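Local coordinates for protein rhamnosidase B (Bacillus sp., PDB 2OKX) that probably hydrolyses terminal alpha-L-rhamnose residues from glycosides and oligosaccharides, as a glycoside hydrolase family 78 alpha-L-rhamnosidase, at residues T251-F262 and P286-G297; A338-S346 and M357-L367. All coordinates share one frame; numbering follows the deposited sequence.

Contact 1 (T251-F262 and P286-G297); sequences TLETSGVVTLGF and PERYYSLNLAAG
G256, V258, L260 and F262 form hydrogen-bonded pairs with L294, L292, Y290 and R288, each with a bond in both directions, as strands 256-262 and 288-294 run antiparallel with their axes 4.6 Å apart at the closest. A second, short ladder lies beyond a one-residue shift in register, where L252 N gives to G297 O and L252 O takes from G297 N.

The carbonyl oxygen of L294 is gripped twice. G256 N approaches it from above the carbonyl plane, while S255 OG bonds in that plane, on a lone pair, at 3.0 Å from L294 O. With chi1 at 179°, this OG lies opposite the S255 nitrogen, where it reaches the other strand.

The apolar contacts lie on the face bearing V258, L260, F262, Y290, L292 and L294. L260 and L292 meet at about a right angle, L292 CD1 touching L260 CG at 3.7 Å. The rings of F262 and Y290 meet rim to rim, CE2 of F262 3.7 Å from CD1 of Y290 and the planes 83° apart. An alanine in place of Y290 would probably leave one rim of F262 without its neighbour and deprive R288 NH1 of the hydroxyl it now donates to in its guanidinium plane, at 3.1 Å from Y290 OH.

On the other face Y289 CD2 packs 3.7 Å from G261 CA, where a side chain would crowd the ring.

The chemistry thus divides this edge of the five-stranded antiparallel sheet: aliphatic and aromatic groups pack on one face toward V271 and V273 of strand 271-273, whereas the opposite face mixes V257 and Y289 with the polar T259, S291 and N293, one water joining T259 OG1 to S291 OG.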
# COMPACT_ATOMS: atom_id res chain seq x y z
N THR A 251 -30.74 -20.14 15.94
CA THR A 251 -31.58 -20.87 16.88
C THR A 251 -31.26 -20.52 18.32
O THR A 251 -30.13 -20.69 18.77
CB THR A 251 -31.42 -22.39 16.71
OG1 THR A 251 -31.67 -22.75 15.35
CG2 THR A 251 -32.40 -23.13 17.60
N LEU A 252 -32.27 -20.03 19.04
CA LEU A 252 -32.12 -19.67 20.44
C LEU A 252 -32.71 -20.76 21.33
O LEU A 252 -33.87 -21.15 21.15
CB LEU A 252 -32.83 -18.35 20.74
CG LEU A 252 -32.11 -17.05 20.38
CD1 LEU A 252 -32.94 -15.87 20.85
CD2 LEU A 252 -30.74 -17.02 21.05
N GLU A 253 -31.92 -21.24 22.29
CA GLU A 253 -32.39 -22.27 23.20
C GLU A 253 -33.50 -21.68 24.07
O GLU A 253 -34.46 -22.36 24.42
CB GLU A 253 -31.25 -22.76 24.08
CG GLU A 253 -30.08 -23.34 23.31
CD GLU A 253 -29.00 -23.90 24.22
OE1 GLU A 253 -27.96 -24.37 23.70
OE2 GLU A 253 -29.19 -23.87 25.46
N THR A 254 -33.35 -20.41 24.41
CA THR A 254 -34.33 -19.71 25.23
C THR A 254 -34.50 -18.28 24.73
O THR A 254 -33.63 -17.75 24.04
CB THR A 254 -33.90 -19.66 26.72
OG1 THR A 254 -32.62 -19.03 26.83
CG2 THR A 254 -33.83 -21.07 27.29
N SER A 255 -35.62 -17.66 25.08
CA SER A 255 -35.91 -16.30 24.66
C SER A 255 -34.82 -15.34 25.14
O SER A 255 -34.29 -15.50 26.24
CB SER A 255 -37.26 -15.86 25.23
OG SER A 255 -37.55 -14.52 24.86
N GLY A 256 -34.48 -14.36 24.31
CA GLY A 256 -33.45 -13.41 24.69
C GLY A 256 -33.12 -12.38 23.62
O GLY A 256 -33.60 -12.48 22.49
N VAL A 257 -32.30 -11.40 23.98
CA VAL A 257 -31.89 -10.35 23.04
C VAL A 257 -30.61 -10.78 22.34
O VAL A 257 -29.66 -11.24 22.97
CB VAL A 257 -31.62 -9.01 23.77
CG1 VAL A 257 -31.15 -7.96 22.77
CG2 VAL A 257 -32.89 -8.54 24.47
N VAL A 258 -30.59 -10.63 21.02
CA VAL A 258 -29.42 -10.99 20.22
C VAL A 258 -28.95 -9.75 19.48
O VAL A 258 -29.77 -8.97 18.98
CB VAL A 258 -29.76 -12.09 19.20
CG1 VAL A 258 -28.51 -12.48 18.42
CG2 VAL A 258 -30.33 -13.31 19.91
N THR A 259 -27.64 -9.55 19.41
CA THR A 259 -27.11 -8.39 18.72
C THR A 259 -26.33 -8.81 17.49
O THR A 259 -25.41 -9.63 17.57
CB THR A 259 -26.18 -7.57 19.63
OG1 THR A 259 -26.89 -7.16 20.81
CG2 THR A 259 -25.68 -6.32 18.90
N LEU A 260 -26.72 -8.27 16.33
CA LEU A 260 -26.02 -8.58 15.09
C LEU A 260 -25.04 -7.44 14.90
O LEU A 260 -25.41 -6.27 14.97
CB LEU A 260 -26.99 -8.62 13.91
CG LEU A 260 -28.17 -9.59 13.98
CD1 LEU A 260 -28.97 -9.50 12.69
CD2 LEU A 260 -27.67 -11.02 14.20
N GLY A 261 -23.77 -7.79 14.66
CA GLY A 261 -22.76 -6.78 14.47
C GLY A 261 -22.13 -6.82 13.10
O GLY A 261 -21.88 -7.89 12.54
N PHE A 262 -21.88 -5.64 12.54
CA PHE A 262 -21.28 -5.52 11.22
C PHE A 262 -20.11 -4.55 11.33
O PHE A 262 -20.26 -3.35 11.11
CB PHE A 262 -22.32 -5.03 10.22
CG PHE A 262 -23.42 -6.02 9.97
CD1 PHE A 262 -23.25 -7.05 9.06
CD2 PHE A 262 -24.61 -5.95 10.69
CE1 PHE A 262 -24.25 -8.02 8.86
CE2 PHE A 262 -25.62 -6.91 10.51
CZ PHE A 262 -25.43 -7.94 9.59
N PRO A 286 -18.44 3.28 9.46
CA PRO A 286 -19.28 2.33 8.72
C PRO A 286 -19.86 1.17 9.53
O PRO A 286 -20.52 0.30 8.97
CB PRO A 286 -18.34 1.84 7.64
CG PRO A 286 -17.06 1.70 8.42
CD PRO A 286 -17.01 2.98 9.25
N GLU A 287 -19.61 1.14 10.83
CA GLU A 287 -20.12 0.04 11.66
C GLU A 287 -21.63 0.10 11.85
O GLU A 287 -22.24 1.16 11.77
CB GLU A 287 -19.47 0.06 13.05
CG GLU A 287 -17.96 0.14 13.05
CD GLU A 287 -17.40 0.21 14.46
OE1 GLU A 287 -16.20 0.53 14.60
OE2 GLU A 287 -18.15 -0.07 15.42
N ARG A 288 -22.23 -1.06 12.09
CA ARG A 288 -23.66 -1.11 12.33
C ARG A 288 -23.99 -2.30 13.21
O ARG A 288 -23.43 -3.38 13.05
CB ARG A 288 -24.45 -1.20 11.01
CG ARG A 288 -25.96 -1.15 11.23
CD ARG A 288 -26.74 -1.11 9.92
NE ARG A 288 -26.58 0.16 9.22
CZ ARG A 288 -27.27 0.49 8.13
NH1 ARG A 288 -28.15 -0.36 7.62
NH2 ARG A 288 -27.06 1.66 7.54
N TYR A 289 -24.90 -2.08 14.16
CA TYR A 289 -25.33 -3.13 15.08
C TYR A 289 -26.86 -3.13 15.17
O TYR A 289 -27.48 -2.08 15.26
CB TYR A 289 -24.73 -2.91 16.47
CG TYR A 289 -23.23 -2.75 16.47
CD1 TYR A 289 -22.65 -1.50 16.20
CD2 TYR A 289 -22.39 -3.84 16.66
CE1 TYR A 289 -21.27 -1.36 16.12
CE2 TYR A 289 -21.01 -3.70 16.58
CZ TYR A 289 -20.46 -2.46 16.31
OH TYR A 289 -19.09 -2.33 16.20
N TYR A 290 -27.44 -4.32 15.14
CA TYR A 290 -28.89 -4.46 15.24
C TYR A 290 -29.23 -5.18 16.54
O TYR A 290 -28.55 -6.13 16.92
CB TYR A 290 -29.46 -5.27 14.08
CG TYR A 290 -29.37 -4.63 12.72
CD1 TYR A 290 -28.18 -4.62 12.00
CD2 TYR A 290 -30.50 -4.06 12.13
CE1 TYR A 290 -28.11 -4.06 10.71
CE2 TYR A 290 -30.45 -3.51 10.86
CZ TYR A 290 -29.26 -3.51 10.15
OH TYR A 290 -29.23 -2.96 8.89
N SER A 291 -30.29 -4.72 17.20
CA SER A 291 -30.74 -5.33 18.44
C SER A 291 -31.98 -6.15 18.09
O SER A 291 -32.93 -5.64 17.50
CB SER A 291 -31.10 -4.26 19.47
OG SER A 291 -31.44 -4.85 20.71
N LEU A 292 -31.98 -7.43 18.46
CA LEU A 292 -33.11 -8.30 18.17
C LEU A 292 -33.69 -8.89 19.45
O LEU A 292 -33.00 -9.57 20.20
CB LEU A 292 -32.67 -9.45 17.25
CG LEU A 292 -31.86 -9.10 16.00
CD1 LEU A 292 -31.52 -10.37 15.25
CD2 LEU A 292 -32.63 -8.14 15.12
N ASN A 293 -34.97 -8.62 19.69
CA ASN A 293 -35.65 -9.14 20.87
C ASN A 293 -36.42 -10.36 20.38
O ASN A 293 -37.58 -10.26 19.98
CB ASN A 293 -36.61 -8.08 21.43
CG ASN A 293 -37.24 -8.49 22.74
OD1 ASN A 293 -36.55 -8.98 23.64
ND2 ASN A 293 -38.54 -8.29 22.85
N LEU A 294 -35.76 -11.51 20.42
CA LEU A 294 -36.34 -12.75 19.93
C LEU A 294 -36.89 -13.69 21.00
O LEU A 294 -36.59 -13.55 22.18
CB LEU A 294 -35.30 -13.51 19.10
CG LEU A 294 -34.56 -12.70 18.03
CD1 LEU A 294 -33.47 -13.56 17.41
CD2 LEU A 294 -35.54 -12.22 16.97
N ALA A 295 -37.69 -14.65 20.55
CA ALA A 295 -38.27 -15.66 21.42
C ALA A 295 -37.51 -16.93 21.07
O ALA A 295 -36.89 -17.01 20.02
CB ALA A 295 -39.75 -15.83 21.12
N ALA A 296 -37.56 -17.92 21.96
CA ALA A 296 -36.86 -19.18 21.72
C ALA A 296 -37.29 -19.76 20.38
O ALA A 296 -38.41 -19.53 19.93
CB ALA A 296 -37.15 -20.16 22.84
N GLY A 297 -36.40 -20.52 19.75
CA GLY A 297 -36.74 -21.12 18.47
C GLY A 297 -35.79 -20.77 17.34
O GLY A 297 -34.70 -20.23 17.57
O HOH W 1 -28.68 -5.39 21.33

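Contact 2 (A338-S346 and M357-L367); sequences ATIGTFDQS and MQTDHPDYRAL
The start of helix 362-370 packs against the loop between strands 338-340 and 345-347, and F343 from that loop meets H361 and Y364 in an aromatic cluster. Y364 CB sits over one face of the F343 ring, 3.9 Å from its centroid and close to the ring normal, a CH-pi contact; G341 CA lies over the opposite face. F343 CD2 in turn stands over a face of the H361 imidazole, 3.6 Å from ND1 of H361, and the two ring planes are inclined at 53°. F343 CE2 also touches D363 CB, at 3.7 Å.

H361 is the N-cap of the helix. Its side chain, CG opposite the backbone nitrogen at chi1 -168°, turns ND1 back onto D363 N at 3.1 Å, with that donor near the ring plane. The imidazole therefore caps the first turn through its edge while offering a face to F343, and the capping bond fixes its rotation. W383 closes the cluster from outside, edge-to-face with H361 and donating from its indole nitrogen to D363 OD2. One turn farther on, L367 CD2 meets I340 CG2 tip to tip in a tight approach.

The other end of the contact is polar. D344 OD2 accepts from Q358 N at 2.7 Å in a nearly straight bond (175°), the donor lying on the anti side of the carboxylate and tilted out of its plane. D344 OD1 receives Q345 N from above the carboxylate plane and forms a salt bridge with R355, a pairing likely to favour the charged carboxylate. Beside it M357 runs along the loop, its CG 3.9 Å from D344 OD2 and its SD 3.7 Å from D344 O.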
# COMPACT_ATOMS: atom_id res chain seq x y z
N ALA A 338 -24.84 -19.61 4.36
CA ALA A 338 -25.05 -19.95 2.96
C ALA A 338 -25.29 -18.64 2.23
O ALA A 338 -25.62 -17.63 2.86
CB ALA A 338 -26.28 -20.85 2.82
N THR A 339 -25.09 -18.63 0.92
CA THR A 339 -25.34 -17.41 0.17
C THR A 339 -26.44 -17.71 -0.84
O THR A 339 -26.58 -18.84 -1.30
CB THR A 339 -24.07 -16.91 -0.56
OG1 THR A 339 -23.56 -17.94 -1.42
CG2 THR A 339 -23.00 -16.53 0.45
N ILE A 340 -27.24 -16.69 -1.14
CA ILE A 340 -28.34 -16.83 -2.08
C ILE A 340 -28.03 -15.97 -3.30
O ILE A 340 -27.96 -14.75 -3.21
CB ILE A 340 -29.66 -16.38 -1.45
CG1 ILE A 340 -29.84 -17.06 -0.09
CG2 ILE A 340 -30.82 -16.73 -2.37
CD1 ILE A 340 -31.08 -16.64 0.66
N GLY A 341 -27.86 -16.63 -4.45
CA GLY A 341 -27.54 -15.94 -5.68
C GLY A 341 -26.70 -16.88 -6.53
O GLY A 341 -26.79 -18.09 -6.35
N THR A 342 -25.88 -16.36 -7.43
CA THR A 342 -25.72 -14.93 -7.67
C THR A 342 -26.72 -14.50 -8.75
O THR A 342 -26.58 -14.88 -9.91
CB THR A 342 -24.29 -14.64 -8.14
OG1 THR A 342 -23.37 -15.25 -7.22
CG2 THR A 342 -24.03 -13.14 -8.20
N PHE A 343 -27.71 -13.70 -8.37
CA PHE A 343 -28.74 -13.26 -9.30
C PHE A 343 -28.21 -12.53 -10.53
O PHE A 343 -28.73 -12.70 -11.63
CB PHE A 343 -29.78 -12.39 -8.57
CG PHE A 343 -30.46 -13.11 -7.44
CD1 PHE A 343 -30.04 -12.93 -6.12
CD2 PHE A 343 -31.51 -13.99 -7.69
CE1 PHE A 343 -30.65 -13.62 -5.08
CE2 PHE A 343 -32.12 -14.69 -6.65
CZ PHE A 343 -31.69 -14.51 -5.34
N ASP A 344 -27.18 -11.72 -10.34
CA ASP A 344 -26.56 -10.99 -11.44
C ASP A 344 -25.19 -10.53 -10.96
O ASP A 344 -24.94 -10.44 -9.76
CB ASP A 344 -27.43 -9.79 -11.85
CG ASP A 344 -27.00 -9.19 -13.17
OD1 ASP A 344 -26.21 -9.84 -13.89
OD2 ASP A 344 -27.45 -8.08 -13.51
N GLN A 345 -24.30 -10.24 -11.90
CA GLN A 345 -22.95 -9.82 -11.55
C GLN A 345 -22.30 -9.06 -12.70
O GLN A 345 -22.88 -8.93 -13.78
CB GLN A 345 -22.09 -11.03 -11.23
CG GLN A 345 -22.16 -12.10 -12.31
CD GLN A 345 -21.28 -13.28 -12.02
OE1 GLN A 345 -20.08 -13.26 -12.29
NE2 GLN A 345 -21.87 -14.33 -11.46
N SER A 346 -21.10 -8.57 -12.46
CA SER A 346 -20.36 -7.84 -13.48
C SER A 346 -18.95 -7.54 -13.01
O SER A 346 -18.67 -7.55 -11.81
CB SER A 346 -21.09 -6.53 -13.83
OG SER A 346 -21.16 -5.66 -12.72
N MET A 357 -24.04 -4.70 -13.67
CA MET A 357 -24.99 -5.52 -12.94
C MET A 357 -26.29 -4.75 -12.67
O MET A 357 -26.26 -3.55 -12.41
CB MET A 357 -24.38 -5.94 -11.59
CG MET A 357 -25.36 -6.59 -10.63
SD MET A 357 -24.65 -6.80 -8.98
CE MET A 357 -25.02 -5.22 -8.27
N GLN A 358 -27.41 -5.45 -12.75
CA GLN A 358 -28.70 -4.84 -12.47
C GLN A 358 -29.26 -5.51 -11.23
O GLN A 358 -28.92 -6.65 -10.92
CB GLN A 358 -29.66 -4.99 -13.67
CG GLN A 358 -29.50 -3.87 -14.70
CD GLN A 358 -30.50 -3.95 -15.84
OE1 GLN A 358 -30.78 -2.95 -16.50
NE2 GLN A 358 -31.03 -5.15 -16.09
N THR A 359 -30.12 -4.81 -10.50
CA THR A 359 -30.68 -5.36 -9.27
C THR A 359 -32.19 -5.52 -9.31
O THR A 359 -32.88 -5.24 -8.33
CB THR A 359 -30.31 -4.47 -8.07
OG1 THR A 359 -30.93 -3.18 -8.22
CG2 THR A 359 -28.80 -4.28 -7.99
N ASP A 360 -32.71 -5.98 -10.44
CA ASP A 360 -34.15 -6.15 -10.59
C ASP A 360 -34.61 -7.60 -10.72
O ASP A 360 -35.79 -7.84 -10.98
CB ASP A 360 -34.66 -5.35 -11.79
CG ASP A 360 -33.99 -5.76 -13.09
OD1 ASP A 360 -34.42 -5.26 -14.16
OD2 ASP A 360 -33.05 -6.58 -13.05
N HIS A 361 -33.71 -8.55 -10.55
CA HIS A 361 -34.10 -9.95 -10.67
C HIS A 361 -35.30 -10.22 -9.78
O HIS A 361 -35.27 -9.95 -8.58
CB HIS A 361 -32.94 -10.87 -10.29
CG HIS A 361 -33.16 -12.30 -10.65
ND1 HIS A 361 -34.11 -13.08 -10.02
CD2 HIS A 361 -32.59 -13.09 -11.59
CE1 HIS A 361 -34.11 -14.29 -10.56
NE2 HIS A 361 -33.19 -14.32 -11.52
N PRO A 362 -36.39 -10.77 -10.35
CA PRO A 362 -37.63 -11.07 -9.62
C PRO A 362 -37.48 -11.84 -8.30
O PRO A 362 -38.15 -11.52 -7.32
CB PRO A 362 -38.46 -11.83 -10.65
CG PRO A 362 -37.43 -12.46 -11.54
CD PRO A 362 -36.44 -11.34 -11.71
N ASP A 363 -36.62 -12.85 -8.28
CA ASP A 363 -36.44 -13.62 -7.06
C ASP A 363 -35.70 -12.80 -6.01
O ASP A 363 -36.01 -12.87 -4.82
CB ASP A 363 -35.70 -14.92 -7.35
CG ASP A 363 -36.53 -15.87 -8.21
OD1 ASP A 363 -37.75 -15.98 -7.95
OD2 ASP A 363 -35.97 -16.50 -9.12
N TYR A 364 -34.72 -12.01 -6.45
CA TYR A 364 -33.97 -11.17 -5.52
C TYR A 364 -34.91 -10.19 -4.83
O TYR A 364 -34.81 -9.96 -3.63
CB TYR A 364 -32.87 -10.41 -6.27
CG TYR A 364 -32.29 -9.25 -5.50
CD1 TYR A 364 -32.54 -7.93 -5.89
CD2 TYR A 364 -31.51 -9.46 -4.36
CE1 TYR A 364 -32.03 -6.85 -5.17
CE2 TYR A 364 -30.99 -8.39 -3.63
CZ TYR A 364 -31.25 -7.09 -4.04
OH TYR A 364 -30.74 -6.03 -3.33
N ARG A 365 -35.84 -9.62 -5.60
CA ARG A 365 -36.79 -8.64 -5.06
C ARG A 365 -37.88 -9.21 -4.16
O ARG A 365 -38.32 -8.54 -3.22
CB ARG A 365 -37.45 -7.88 -6.22
CG ARG A 365 -36.51 -6.95 -6.97
CD ARG A 365 -36.04 -5.80 -6.10
NE ARG A 365 -35.14 -4.91 -6.81
CZ ARG A 365 -34.64 -3.78 -6.31
NH1 ARG A 365 -34.96 -3.41 -5.08
NH2 ARG A 365 -33.83 -3.03 -7.04
N ALA A 366 -38.32 -10.43 -4.43
CA ALA A 366 -39.38 -11.04 -3.64
C ALA A 366 -38.86 -11.83 -2.44
O ALA A 366 -39.44 -11.78 -1.36
CB ALA A 366 -40.22 -11.95 -4.53
N LEU A 367 -37.76 -12.54 -2.65
CA LEU A 367 -37.15 -13.39 -1.64
C LEU A 367 -37.22 -12.98 -0.17
O LEU A 367 -37.74 -13.73 0.66
CB LEU A 367 -35.70 -13.68 -2.02
CG LEU A 367 -34.93 -14.66 -1.13
CD1 LEU A 367 -35.80 -15.84 -0.75
CD2 LEU A 367 -33.69 -15.12 -1.87

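Overall arrangement
From the N terminus, strand 240-252 leads through a turn into strand 256-262, and contact 1 then closes the loop that includes strands 271-273 and 276-277 when strand 288-294 returns alongside. Contact 2 opens only later in the chain and closes the shorter excursion between 346 and 357, so the two stand in series, neither nested nor crossed. Their centres are 26 Å apart and their nearest atoms about 11 Å apart. Strand 240-252 relates them: its end belongs to contact 1, and it pairs with strands 338-340 and 345-347 of contact 2. Contact 1 thus joins two sheets, while contact 2 sets helix 362-370 against one of them, all within the D2 domain.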